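Local coordinates for protein esterase (Alcaligenes sp., PDB 1QLW) that probably hydrolyses carboxylic esters, being an esterase of the alpha/beta-hydrolase fold that assembles with a second copy of itself, at residues A[26-31]-A[45-50]; A[102-107]-A[184-189]; A[83-88]-A[159-164]; A[75-80]-A[299-304]. One frame throughout, in Å; residues are numbered along the deposited sequence.

Contacts 2 and 4 are buried, while contacts 1 and 3 are partly open to solvent. Contact 1 is strand pairing with a salt bridge, near the start of strand 43-57. That strand leads into contact 2, where Ser105 OG and Asn189 ND2 both bind Asp48 O. Contact 2 joins neighbouring strand 99-103 to helix 185-197 through a threonine. Asp103 of contact 2 also binds Gly75 N of contact 4. Contacts 3 and 4 share the loop between strand 65-68 and helix 88-94 and touch, Arg85 NH2 bonding Gln302 O. In contact 4, methionine packs on tryptophan beside one hydrogen bond from a glutamine side-chain amide, whereas contact 3 rests on van der Waals packing and a water bridge. Contacts 1, 2 and 4 also touch the second subunit.

Contact 1 of 4, residues A[26-31]-A[45-50]; sequences RDVTSE and VTVDQM
This is an antiparallel beta pairing, made by strand 26-30 and the beginning of strand 43-57. Arg26, Val45 and Val47 bury most of the surface. Arg26 and Val47 form a hydrogen-bonded pair. Arg26 N donates a hydrogen bond to Val47 O at 2.8 Å, and Val47 N donates one to Arg26 O at 2.9 Å. Val28 and Val45 make the next such pair, with Val28 N 2.8 Å from Val45 O. The strand axes run at 133°, well short of exactly antiparallel.

The side chains of Arg26, Val28, Val45 and Val47 lie on one face of the sheet. Val47 CG2 is the shared apolar point there. Val47 CG2 touches Val28 CG2 at 3.7 Å and lies over one face of the Arg26 guanidinium, toward its rim. The Arg26 chain is extended from CG to NE and runs out past Val47 to Asp48. Arg26 NE meets Asp48 OD2 at 2.8 Å in a salt bridge. The carboxylate oxygen lies in the guanidinium plane, yet NE comes from above the carboxylate plane, since the two groups are turned 45° apart. A water bound to Asp48 OD1 also makes a weak bond to Arg26 NH2.

Asp27 and Thr46 are the non-hydrogen-bonded pair, on the other face. Thr46 OG1 has a further hydrogen bond to His138 of the second subunit, so the pairing lies at the dimer interface. Within the pair the two side chains lie side by side, and Thr46 OG1 donates to Asp27 OD1 at 2.8 Å from above the carboxylate plane.

Contact 2 of 4, residues A[102-107]-A[184-189]; sequences IDQSGR and NPTVAN
A type II beta turn, Gln104 to Arg107, follows strand 99-103 of the alpha/beta-hydrolase sheet and meets the first turn of helix 185-197. Thr186 carries the contact. Its CB points toward the turn and splits into two branches with different partners.

OG1 lies anti to the carbonyl carbon, beside the backbone N (chi1 -57°). Thr186 OG1 accepts a hydrogen bond from Ser105 N at 3.0 Å, with a bent N-H...O angle of 142°. Thr186 OG1 also rests on the root of the Gln104 side chain, 3.4 Å from Gln104 CB. Beyond that point Gln104 runs on extended, crossing Thr186 at about a right angle, and its amide is held by Tyr211 and Gln207. The methyl Thr186 CG2 is anti to the backbone N and packs on the strand, 3.8 Å from Ile102 CD1. One branch thus pins the turn backbone, and the other touches the strand before it.

Ser105 reaches back to the helix start. Ser105 CB lies 3.9 Å from Pro185 CB. Its hydroxyl is hydrogen-bonded to Asp48 O on strand 43-57, so the serine also links turn and neighbouring strand. Ser105 OG touches the proline ring as well, 3.7 Å from Pro185 CB.

Contact 3 of 4, residues A[83-88]-A[159-164]; sequences DGRMGW and QFPVQA
Van der Waals packing carries most of this contact. The Asp83 carboxylate crosses the Pro161 ring at about a right angle and rests on its CB and CG. The closest approach is Asp83 OD1 to Pro161 CG, 3.5 Å. Asp83 CG sits in the crowded position between backbone N and carbonyl carbon (chi1 64°), which sets the carboxylate against the Pro161 ring. Asp83 CB meets Ala164 CB at 3.7 Å. The Arg85 guanidinium turns an edge to the proline, with Arg85 NH2 3.9 Å from Pro161 CG.

Charge pairing stays within 83-88. Arg85 NE bonds Asp83 OD2 at 2.8 Å along the syn lone pair, and the bond is nearly straight, 168°. Arg85 NH2 adds a weak bond to Asp83 OD1, which Thr81 OG1 also holds. Gln302 O and Asp303 O take further guanidinium N-H groups, which fixes the plane of the group.

Water supplies the polar link between the segments. Water 2 donates to Asp83 OD2 at 2.8 Å and accepts from Gln163 NE2 at 2.9 Å.

The contact joins the loop between strand 65-68 and helix 88-94 to the loop leading into helix 165-171, in the alpha/beta-hydrolase fold. On one side Pro161 centres an inverse gamma turn, and Ala164 then takes the N-cap position of helix 165-171.

Contact 4 of 4, residues A[75-80]-A[299-304]; sequences GMTWET and MMMQDR
Two loops of the alpha/beta-hydrolase fold meet here. One follows strand 65-68, and the other follows strand 283-287, the last of the sheet. The first contributes a short 3-10 segment, 75-78, and all the touching residues are buried.

Met301 wraps against Trp78. Its CG takes the crowded position between backbone N and carbonyl carbon (chi1 70°), and the chain then bends at both chi2 and chi3. This curls the thioether along the six-membered ring. Met301 CG lies 3.8 Å from Trp78 CE3, and the methyl Met301 CE lies 3.7 Å from Trp78 CZ3. Met301 SD stands obliquely, 5.2 Å from the centroid of the Trp78 six-membered ring. Thr77 CG2 lies over the centre of one face of the Trp78 ring, and the same methyl touches Met301 SD at 3.9 Å.

One hydrogen bond crosses from a side chain to a backbone carbonyl. Gln302 is extended beyond CG, and Gln302 NE2 donates to Thr77 O at 3.2 Å. The bond is almost perfectly straight, 178°. It lies in both the amide and carbonyl planes and uses a carbonyl lone pair. The Thr77 hydroxyl turns elsewhere, to Thr74 O.

His205, at the end of strand 200-205, also packs on Trp78 and Met301. Beyond the 3-10 segment, Glu79 forms salt bridges with Arg53 and Arg109 of the second subunit. The core of the contact is a Met-aromatic pair between loops at the carboxyl ends of the sheet strands, the side where alpha/beta hydrolases usually place their active site.

Contact 1 of 4, residues A[26-31]-A[45-50]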
loop_
_atom_site.group_PDB
_atom_site.type_symbol
_atom_site.label_atom_id
_atom_site.label_comp_id
_atom_site.label_asym_id
_atom_site.label_seq_id
_atom_site.Cartn_x
_atom_site.Cartn_y
_atom_site.Cartn_z
ATOM N N ARG A 26 0.572 12.301 -13.717
ATOM C CA ARG A 26 0.053 13.220 -14.720
ATOM C C ARG A 26 -1.367 13.590 -14.301
ATOM O O ARG A 26 -2.074 12.785 -13.686
ATOM C CB ARG A 26 0.058 12.565 -16.108
ATOM C CG ARG A 26 -0.845 11.385 -16.347
ATOM C CD ARG A 26 -0.659 10.730 -17.727
ATOM N NE ARG A 26 -1.519 9.549 -17.834
ATOM C CZ ARG A 26 -2.724 9.473 -18.359
ATOM N NH1 ARG A 26 -3.231 10.561 -18.930
ATOM N NH2 ARG A 26 -3.441 8.361 -18.287
ATOM N N ASP A 27 -1.781 14.814 -14.636
ATOM C CA ASP A 27 -3.129 15.263 -14.320
ATOM C C ASP A 27 -4.053 14.965 -15.493
ATOM O O ASP A 27 -3.715 15.174 -16.663
ATOM C CB ASP A 27 -3.123 16.743 -13.914
ATOM C CG ASP A 27 -2.598 16.902 -12.480
ATOM O OD1 ASP A 27 -2.219 15.894 -11.840
ATOM O OD2 ASP A 27 -2.555 18.049 -11.989
ATOM N N VAL A 28 -5.218 14.428 -15.188
ATOM C CA VAL A 28 -6.243 14.033 -16.132
ATOM C C VAL A 28 -7.533 14.770 -15.778
ATOM O O VAL A 28 -7.966 14.723 -14.627
ATOM C CB VAL A 28 -6.519 12.504 -16.054
ATOM C CG1 VAL A 28 -7.757 12.092 -16.841
ATOM C CG2 VAL A 28 -5.320 11.711 -16.563
ATOM N N THR A 29 -8.146 15.401 -16.769
ATOM C CA THR A 29 -9.458 16.010 -16.569
ATOM C C THR A 29 -10.506 14.989 -16.990
ATOM O O THR A 29 -10.470 14.505 -18.133
ATOM C CB THR A 29 -9.621 17.290 -17.411
ATOM O OG1 THR A 29 -8.579 18.195 -17.040
ATOM C CG2 THR A 29 -10.978 17.941 -17.212
ATOM N N SER A 30 -11.395 14.643 -16.095
ATOM C CA SER A 30 -12.385 13.613 -16.340
ATOM C C SER A 30 -13.790 14.166 -16.173
ATOM O O SER A 30 -14.023 15.114 -15.422
ATOM C CB SER A 30 -12.204 12.516 -15.280
ATOM O OG SER A 30 -13.219 11.538 -15.425
ATOM N N GLU A 31 -14.723 13.554 -16.878
ATOM C CA GLU A 31 -16.134 13.857 -16.798
ATOM C C GLU A 31 -16.892 12.781 -16.038
ATOM O O GLU A 31 -18.099 12.958 -15.815
ATOM C CB GLU A 31 -16.758 13.986 -18.194
ATOM C CG GLU A 31 -16.032 14.945 -19.120
ATOM C CD GLU A 31 -15.678 16.281 -18.504
ATOM O OE1 GLU A 31 -16.558 16.819 -17.810
ATOM O OE2 GLU A 31 -14.554 16.776 -18.698
ATOM N N VAL A 45 -7.816 14.630 -11.727
ATOM C CA VAL A 45 -7.162 13.663 -10.852
ATOM C C VAL A 45 -5.713 13.489 -11.301
ATOM O O VAL A 45 -5.402 13.627 -12.477
ATOM C CB VAL A 45 -7.871 12.299 -10.749
ATOM C CG1 VAL A 45 -9.206 12.455 -10.016
ATOM C CG2 VAL A 45 -8.052 11.674 -12.128
ATOM N N THR A 46 -4.878 13.048 -10.364
ATOM C CA THR A 46 -3.493 12.669 -10.682
ATOM C C THR A 46 -3.431 11.156 -10.771
ATOM O O THR A 46 -3.865 10.456 -9.846
ATOM C CB THR A 46 -2.551 13.174 -9.583
ATOM O OG1 THR A 46 -2.724 14.591 -9.440
ATOM C CG2 THR A 46 -1.099 12.872 -9.919
ATOM N N VAL A 47 -2.855 10.652 -11.859
ATOM C CA VAL A 47 -2.714 9.210 -12.079
ATOM C C VAL A 47 -1.296 8.911 -12.570
ATOM O O VAL A 47 -0.567 9.815 -12.972
ATOM C CB VAL A 47 -3.749 8.626 -13.046
ATOM C CG1 VAL A 47 -5.173 8.830 -12.552
ATOM C CG2 VAL A 47 -3.554 9.257 -14.406
ATOM N N ASP A 48 -0.881 7.662 -12.457
ATOM C CA ASP A 48 0.417 7.136 -12.875
ATOM C C ASP A 48 1.565 7.390 -11.898
ATOM O O ASP A 48 2.653 6.846 -12.111
ATOM C CB ASP A 48 0.823 7.579 -14.274
ATOM C CG ASP A 48 -0.031 7.032 -15.403
ATOM O OD1 ASP A 48 -0.771 6.056 -15.210
ATOM O OD2 ASP A 48 0.051 7.643 -16.488
ATOM N N GLN A 49 1.327 8.119 -10.818
ATOM C CA GLN A 49 2.326 8.331 -9.792
ATOM C C GLN A 49 2.668 7.005 -9.105
ATOM O O GLN A 49 1.856 6.083 -9.025
ATOM C CB GLN A 49 1.818 9.342 -8.749
ATOM C CG GLN A 49 0.573 8.918 -7.965
ATOM C CD GLN A 49 -0.705 9.354 -8.628
ATOM O OE1 GLN A 49 -0.794 9.453 -9.840
ATOM N NE2 GLN A 49 -1.740 9.704 -7.879
ATOM N N MET A 50 3.860 6.965 -8.510
ATOM C CA MET A 50 4.394 5.752 -7.877
ATOM C C MET A 50 4.643 5.999 -6.391
ATOM O O MET A 50 5.447 6.889 -6.040
ATOM C CB MET A 50 5.701 5.362 -8.583
ATOM C CG MET A 50 6.415 4.168 -7.972
ATOM S SD MET A 50 7.902 3.740 -8.903
ATOM C CE MET A 50 9.055 4.994 -8.326
HETATM O O HOH W 1 -1.852 5.441 -17.700
#

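Contact 2 of 4, residues A[102-107]-A[184-189]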
loop_
_atom_site.group_PDB
_atom_site.type_symbol
_atom_site.label_atom_id
_atom_site.label_comp_id
_atom_site.label_asym_id
_atom_site.label_seq_id
_atom_site.Cartn_x
_atom_site.Cartn_y
_atom_site.Cartn_z
ATOM N N ILE A 102 8.565 0.191 -3.555
ATOM C CA ILE A 102 7.527 0.861 -4.324
ATOM C C ILE A 102 6.257 0.032 -4.433
ATOM O O ILE A 102 6.259 -1.185 -4.254
ATOM C CB ILE A 102 8.025 1.254 -5.734
ATOM C CG1 ILE A 102 8.205 0.064 -6.667
ATOM C CG2 ILE A 102 9.317 2.055 -5.622
ATOM C CD1 ILE A 102 7.708 0.166 -8.053
ATOM N N ASP A 103 5.160 0.740 -4.750
ATOM C CA ASP A 103 4.027 0.112 -5.424
ATOM C C ASP A 103 4.056 0.643 -6.865
ATOM O O ASP A 103 4.127 1.851 -7.077
ATOM C CB ASP A 103 2.666 0.408 -4.804
ATOM C CG ASP A 103 2.427 -0.346 -3.503
ATOM O OD1 ASP A 103 3.156 -1.340 -3.236
ATOM O OD2 ASP A 103 1.450 -0.007 -2.790
ATOM N N GLN A 104 4.025 -0.284 -7.826
ATOM C CA GLN A 104 4.019 0.125 -9.222
ATOM C C GLN A 104 2.904 1.124 -9.504
ATOM O O GLN A 104 1.852 1.098 -8.856
ATOM C CB GLN A 104 3.759 -1.058 -10.145
ATOM C CG GLN A 104 4.930 -1.982 -10.416
ATOM C CD GLN A 104 4.605 -2.985 -11.498
ATOM O OE1 GLN A 104 3.987 -2.623 -12.516
ATOM N NE2 GLN A 104 4.983 -4.236 -11.313
ATOM N N SER A 105 3.117 1.954 -10.513
ATOM C CA SER A 105 2.023 2.780 -11.015
ATOM C C SER A 105 0.802 1.890 -11.241
ATOM O O SER A 105 0.906 0.782 -11.776
ATOM C CB SER A 105 2.453 3.416 -12.328
ATOM O OG SER A 105 3.541 4.296 -12.159
ATOM N N GLY A 106 -0.362 2.371 -10.822
ATOM C CA GLY A 106 -1.598 1.649 -11.023
ATOM C C GLY A 106 -1.747 0.382 -10.206
ATOM O O GLY A 106 -2.523 -0.488 -10.605
ATOM N N ARG A 107 -1.047 0.284 -9.091
ATOM C CA ARG A 107 -1.096 -0.878 -8.216
ATOM C C ARG A 107 -1.020 -0.386 -6.769
ATOM O O ARG A 107 -0.331 0.573 -6.471
ATOM C CB ARG A 107 0.080 -1.835 -8.486
ATOM C CG ARG A 107 -0.050 -3.225 -7.905
ATOM C CD ARG A 107 -0.873 -4.200 -8.734
ATOM N NE ARG A 107 -0.370 -4.297 -10.103
ATOM C CZ ARG A 107 0.751 -4.920 -10.457
ATOM N NH1 ARG A 107 1.406 -5.639 -9.556
ATOM N NH2 ARG A 107 1.205 -4.781 -11.688
ATOM N N ASN A 184 5.640 0.448 -19.061
ATOM C CA ASN A 184 4.733 0.837 -17.979
ATOM C C ASN A 184 5.218 2.142 -17.385
ATOM O O ASN A 184 6.418 2.392 -17.313
ATOM C CB ASN A 184 4.770 -0.303 -16.947
ATOM C CG ASN A 184 3.767 -0.095 -15.830
ATOM O OD1 ASN A 184 2.596 -0.525 -15.957
ATOM N ND2 ASN A 184 4.186 0.548 -14.793
ATOM N N PRO A 185 4.324 2.988 -16.884
ATOM C CA PRO A 185 4.708 4.249 -16.254
ATOM C C PRO A 185 5.686 4.115 -15.110
ATOM O O PRO A 185 6.446 5.056 -14.797
ATOM C CB PRO A 185 3.375 4.867 -15.818
ATOM C CG PRO A 185 2.400 4.350 -16.831
ATOM C CD PRO A 185 2.849 2.920 -17.028
ATOM N N THR A 186 5.752 2.943 -14.460
ATOM C CA THR A 186 6.750 2.715 -13.425
ATOM C C THR A 186 8.156 2.963 -13.954
ATOM O O THR A 186 9.027 3.407 -13.210
ATOM C CB THR A 186 6.626 1.280 -12.881
ATOM O OG1 THR A 186 5.305 1.049 -12.374
ATOM C CG2 THR A 186 7.610 1.005 -11.778
ATOM N N VAL A 187 8.419 2.607 -15.205
ATOM C CA VAL A 187 9.762 2.741 -15.777
ATOM C C VAL A 187 10.278 4.157 -15.718
ATOM O O VAL A 187 11.396 4.398 -15.228
ATOM C CB VAL A 187 9.732 2.188 -17.216
ATOM C CG1 VAL A 187 11.025 2.535 -17.953
ATOM C CG2 VAL A 187 9.527 0.673 -17.183
ATOM N N ALA A 188 9.499 5.137 -16.211
ATOM C CA ALA A 188 9.938 6.516 -16.133
ATOM C C ALA A 188 10.055 6.984 -14.688
ATOM O O ALA A 188 10.929 7.773 -14.342
ATOM C CB ALA A 188 8.971 7.421 -16.869
ATOM N N ASN A 189 9.151 6.528 -13.823
ATOM C CA ASN A 189 9.214 6.907 -12.414
ATOM C C ASN A 189 10.461 6.363 -11.736
ATOM O O ASN A 189 11.028 7.036 -10.868
ATOM C CB ASN A 189 7.941 6.466 -11.697
ATOM C CG ASN A 189 6.754 7.314 -12.122
ATOM O OD1 ASN A 189 6.912 8.489 -12.426
ATOM N ND2 ASN A 189 5.584 6.701 -12.116
#

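Contact 3 of 4, residues A[83-88]-A[159-164]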
loop_
_atom_site.group_PDB
_atom_site.type_symbol
_atom_site.label_atom_id
_atom_site.label_comp_id
_atom_site.label_asym_id
_atom_site.label_seq_id
_atom_site.Cartn_x
_atom_site.Cartn_y
_atom_site.Cartn_z
ATOM N N ASP A 83 4.396 -16.661 5.930
ATOM C CA ASP A 83 4.470 -17.452 7.141
ATOM C C ASP A 83 5.094 -16.723 8.318
ATOM O O ASP A 83 5.386 -17.357 9.341
ATOM C CB ASP A 83 5.158 -18.790 6.902
ATOM C CG ASP A 83 6.605 -18.660 6.482
ATOM O OD1 ASP A 83 6.934 -17.771 5.668
ATOM O OD2 ASP A 83 7.420 -19.475 6.966
ATOM N N GLY A 84 5.274 -15.415 8.226
ATOM C CA GLY A 84 5.637 -14.608 9.376
ATOM C C GLY A 84 7.104 -14.349 9.593
ATOM O O GLY A 84 7.464 -13.818 10.655
ATOM N N ARG A 85 7.963 -14.685 8.652
ATOM C CA ARG A 85 9.394 -14.514 8.812
ATOM C C ARG A 85 9.854 -13.178 8.232
ATOM O O ARG A 85 9.186 -12.505 7.456
ATOM C CB ARG A 85 10.136 -15.668 8.126
ATOM C CG ARG A 85 9.932 -17.002 8.828
ATOM C CD ARG A 85 10.657 -18.124 8.103
ATOM N NE ARG A 85 9.989 -18.416 6.830
ATOM C CZ ARG A 85 10.446 -18.064 5.637
ATOM N NH1 ARG A 85 11.657 -17.568 5.437
ATOM N NH2 ARG A 85 9.647 -18.284 4.596
ATOM N N MET A 86 11.082 -12.830 8.583
ATOM C CA MET A 86 11.725 -11.633 8.070
ATOM C C MET A 86 11.812 -11.698 6.541
ATOM O O MET A 86 12.209 -12.708 5.948
ATOM C CB MET A 86 13.148 -11.563 8.655
ATOM C CG MET A 86 13.834 -10.242 8.366
ATOM S SD MET A 86 15.497 -10.176 9.048
ATOM C CE MET A 86 15.143 -10.254 10.807
ATOM N N GLY A 87 11.440 -10.596 5.926
ATOM C CA GLY A 87 11.532 -10.468 4.476
ATOM C C GLY A 87 12.831 -9.755 4.093
ATOM O O GLY A 87 13.637 -9.320 4.915
ATOM N N TRP A 88 12.980 -9.588 2.775
ATOM C CA TRP A 88 14.176 -8.948 2.263
ATOM C C TRP A 88 14.240 -7.475 2.612
ATOM O O TRP A 88 15.348 -6.955 2.797
ATOM C CB TRP A 88 14.315 -9.124 0.758
ATOM C CG TRP A 88 14.749 -10.484 0.310
ATOM C CD1 TRP A 88 14.946 -11.612 1.055
ATOM C CD2 TRP A 88 15.022 -10.857 -1.042
ATOM N NE1 TRP A 88 15.325 -12.661 0.256
ATOM C CE2 TRP A 88 15.401 -12.213 -1.044
ATOM C CE3 TRP A 88 15.012 -10.168 -2.266
ATOM C CZ2 TRP A 88 15.725 -12.905 -2.207
ATOM C CZ3 TRP A 88 15.338 -10.872 -3.416
ATOM C CH2 TRP A 88 15.692 -12.226 -3.378
ATOM N N GLN A 159 10.997 -24.900 -1.493
ATOM C CA GLN A 159 11.355 -23.972 -0.424
ATOM C C GLN A 159 10.193 -23.051 -0.051
ATOM O O GLN A 159 10.292 -22.358 0.963
ATOM C CB GLN A 159 12.550 -23.117 -0.839
ATOM C CG GLN A 159 13.848 -23.877 -1.009
ATOM C CD GLN A 159 14.602 -24.150 0.259
ATOM O OE1 GLN A 159 14.191 -23.741 1.350
ATOM N NE2 GLN A 159 15.771 -24.752 0.076
ATOM N N PHE A 160 9.131 -23.003 -0.844
ATOM C CA PHE A 160 8.071 -22.064 -0.472
ATOM C C PHE A 160 7.304 -22.617 0.707
ATOM O O PHE A 160 7.012 -23.816 0.736
ATOM C CB PHE A 160 7.090 -21.844 -1.655
ATOM C CG PHE A 160 6.160 -20.716 -1.300
ATOM C CD1 PHE A 160 6.557 -19.389 -1.461
ATOM C CD2 PHE A 160 4.916 -20.960 -0.766
ATOM C CE1 PHE A 160 5.720 -18.353 -1.063
ATOM C CE2 PHE A 160 4.080 -19.933 -0.346
ATOM C CZ PHE A 160 4.497 -18.630 -0.501
ATOM N N PRO A 161 6.935 -21.776 1.680
ATOM C CA PRO A 161 6.150 -22.226 2.834
ATOM C C PRO A 161 4.688 -22.434 2.419
ATOM O O PRO A 161 3.800 -21.625 2.720
ATOM C CB PRO A 161 6.298 -21.093 3.833
ATOM C CG PRO A 161 6.441 -19.873 2.963
ATOM C CD PRO A 161 7.290 -20.351 1.800
ATOM N N VAL A 162 4.421 -23.562 1.751
ATOM C CA VAL A 162 3.103 -23.844 1.217
ATOM C C VAL A 162 2.050 -23.998 2.289
ATOM O O VAL A 162 0.866 -23.789 2.004
ATOM C CB VAL A 162 3.086 -25.046 0.248
ATOM C CG1 VAL A 162 3.842 -24.756 -1.042
ATOM C CG2 VAL A 162 3.625 -26.277 0.941
ATOM N N GLN A 163 2.424 -24.264 3.541
ATOM C CA GLN A 163 1.462 -24.235 4.636
ATOM C C GLN A 163 0.832 -22.864 4.820
ATOM O O GLN A 163 -0.242 -22.768 5.425
ATOM C CB GLN A 163 2.099 -24.700 5.941
ATOM C CG GLN A 163 3.009 -23.745 6.653
ATOM C CD GLN A 163 4.414 -23.566 6.163
ATOM O OE1 GLN A 163 4.812 -24.061 5.109
ATOM N NE2 GLN A 163 5.220 -22.835 6.934
ATOM N N ALA A 164 1.474 -21.823 4.326
ATOM C CA ALA A 164 0.996 -20.451 4.411
ATOM C C ALA A 164 0.464 -19.966 3.078
ATOM O O ALA A 164 0.428 -18.763 2.807
ATOM C CB ALA A 164 2.101 -19.539 4.934
HETATM O O HOH W 2 8.084 -22.182 6.887
#

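Contact 4 of 4, residues A[75-80]-A[299-304]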
loop_
_atom_site.group_PDB
_atom_site.type_symbol
_atom_site.label_atom_id
_atom_site.label_comp_id
_atom_site.label_asym_id
_atom_site.label_seq_id
_atom_site.Cartn_x
_atom_site.Cartn_y
_atom_site.Cartn_z
ATOM N N GLY A 75 4.156 -3.990 -3.002
ATOM C CA GLY A 75 5.404 -3.954 -2.248
ATOM C C GLY A 75 5.388 -4.838 -1.024
ATOM O O GLY A 75 6.454 -5.146 -0.464
ATOM N N MET A 76 4.204 -5.299 -0.583
ATOM C CA MET A 76 4.112 -6.359 0.418
ATOM C C MET A 76 4.979 -7.550 0.059
ATOM O O MET A 76 5.424 -8.259 0.981
ATOM C CB MET A 76 2.645 -6.789 0.531
ATOM C CG MET A 76 2.393 -7.987 1.421
ATOM S SD MET A 76 2.739 -7.652 3.161
ATOM C CE MET A 76 2.568 -9.286 3.870
ATOM N N THR A 77 5.250 -7.812 -1.209
ATOM C CA THR A 77 6.114 -8.898 -1.655
ATOM C C THR A 77 7.346 -9.016 -0.754
ATOM O O THR A 77 7.758 -10.144 -0.455
ATOM C CB THR A 77 6.606 -8.609 -3.088
ATOM O OG1 THR A 77 5.527 -8.713 -4.018
ATOM C CG2 THR A 77 7.690 -9.588 -3.539
ATOM N N TRP A 78 7.956 -7.887 -0.435
ATOM C CA TRP A 78 9.245 -7.816 0.219
ATOM C C TRP A 78 9.193 -7.696 1.724
ATOM O O TRP A 78 10.244 -7.632 2.367
ATOM C CB TRP A 78 10.020 -6.614 -0.343
ATOM C CG TRP A 78 9.965 -6.481 -1.835
ATOM C CD1 TRP A 78 9.200 -5.590 -2.539
ATOM C CD2 TRP A 78 10.672 -7.263 -2.803
ATOM N NE1 TRP A 78 9.385 -5.765 -3.882
ATOM C CE2 TRP A 78 10.283 -6.783 -4.075
ATOM C CE3 TRP A 78 11.593 -8.313 -2.730
ATOM C CZ2 TRP A 78 10.802 -7.322 -5.252
ATOM C CZ3 TRP A 78 12.097 -8.842 -3.895
ATOM C CH2 TRP A 78 11.712 -8.340 -5.143
ATOM N N GLU A 79 7.981 -7.556 2.273
ATOM C CA GLU A 79 7.770 -7.324 3.703
ATOM C C GLU A 79 7.756 -8.654 4.426
ATOM O O GLU A 79 8.358 -9.623 3.939
ATOM C CB GLU A 79 6.505 -6.452 3.867
ATOM C CG GLU A 79 6.702 -5.080 3.214
ATOM C CD GLU A 79 5.552 -4.120 3.356
ATOM O OE1 GLU A 79 4.451 -4.511 3.803
ATOM O OE2 GLU A 79 5.720 -2.947 2.948
ATOM N N THR A 80 7.116 -8.795 5.578
ATOM C CA THR A 80 7.079 -10.078 6.269
ATOM C C THR A 80 6.594 -11.155 5.310
ATOM O O THR A 80 5.628 -10.952 4.573
ATOM C CB THR A 80 6.087 -9.981 7.427
ATOM O OG1 THR A 80 6.370 -8.790 8.180
ATOM C CG2 THR A 80 6.071 -11.216 8.296
ATOM N N MET A 299 8.770 -17.246 -5.969
ATOM C CA MET A 299 8.660 -16.327 -4.850
ATOM C C MET A 299 9.836 -16.508 -3.899
ATOM O O MET A 299 9.676 -16.591 -2.673
ATOM C CB MET A 299 7.323 -16.529 -4.137
ATOM C CG MET A 299 6.110 -16.281 -5.003
ATOM S SD MET A 299 5.961 -14.635 -5.677
ATOM C CE MET A 299 5.863 -13.644 -4.193
ATOM N N MET A 300 11.053 -16.494 -4.452
ATOM C CA MET A 300 12.226 -16.894 -3.664
ATOM C C MET A 300 12.532 -15.931 -2.521
ATOM O O MET A 300 13.169 -16.325 -1.543
ATOM C CB MET A 300 13.433 -17.109 -4.561
ATOM C CG MET A 300 13.926 -15.826 -5.209
ATOM S SD MET A 300 15.369 -16.130 -6.272
ATOM C CE MET A 300 14.564 -17.041 -7.604
ATOM N N MET A 301 12.096 -14.675 -2.621
ATOM C CA MET A 301 12.238 -13.716 -1.536
ATOM C C MET A 301 11.360 -14.059 -0.337
ATOM O O MET A 301 11.562 -13.524 0.754
ATOM C CB MET A 301 11.976 -12.285 -1.997
ATOM C CG MET A 301 10.543 -11.926 -2.348
ATOM S SD MET A 301 9.815 -12.791 -3.761
ATOM C CE MET A 301 10.817 -12.063 -5.085
ATOM N N GLN A 302 10.403 -14.973 -0.502
ATOM C CA GLN A 302 9.514 -15.437 0.546
ATOM C C GLN A 302 9.795 -16.885 0.976
ATOM O O GLN A 302 9.168 -17.383 1.920
ATOM C CB GLN A 302 8.044 -15.363 0.095
ATOM C CG GLN A 302 7.609 -13.929 -0.191
ATOM C CD GLN A 302 6.191 -13.817 -0.699
ATOM O OE1 GLN A 302 5.496 -14.811 -0.884
ATOM N NE2 GLN A 302 5.793 -12.570 -0.933
ATOM N N ASP A 303 10.690 -17.562 0.271
ATOM C CA ASP A 303 10.987 -18.961 0.506
ATOM C C ASP A 303 11.645 -19.167 1.863
ATOM O O ASP A 303 12.131 -18.234 2.511
ATOM C CB ASP A 303 11.853 -19.488 -0.642
ATOM C CG ASP A 303 11.125 -19.872 -1.926
ATOM O OD1 ASP A 303 9.887 -19.906 -1.936
ATOM O OD2 ASP A 303 11.868 -20.130 -2.907
ATOM N N ARG A 304 11.697 -20.426 2.316
ATOM C CA ARG A 304 12.240 -20.744 3.629
ATOM C C ARG A 304 13.723 -20.413 3.741
ATOM O O ARG A 304 14.214 -20.144 4.835
ATOM C CB ARG A 304 11.945 -22.202 3.972
ATOM C CG ARG A 304 10.469 -22.462 4.233
ATOM C CD ARG A 304 10.214 -23.912 4.638
ATOM N NE ARG A 304 10.589 -24.873 3.620
ATOM C CZ ARG A 304 11.683 -25.611 3.524
ATOM N NH1 ARG A 304 12.639 -25.567 4.444
ATOM N NH2 ARG A 304 11.804 -26.437 2.495
#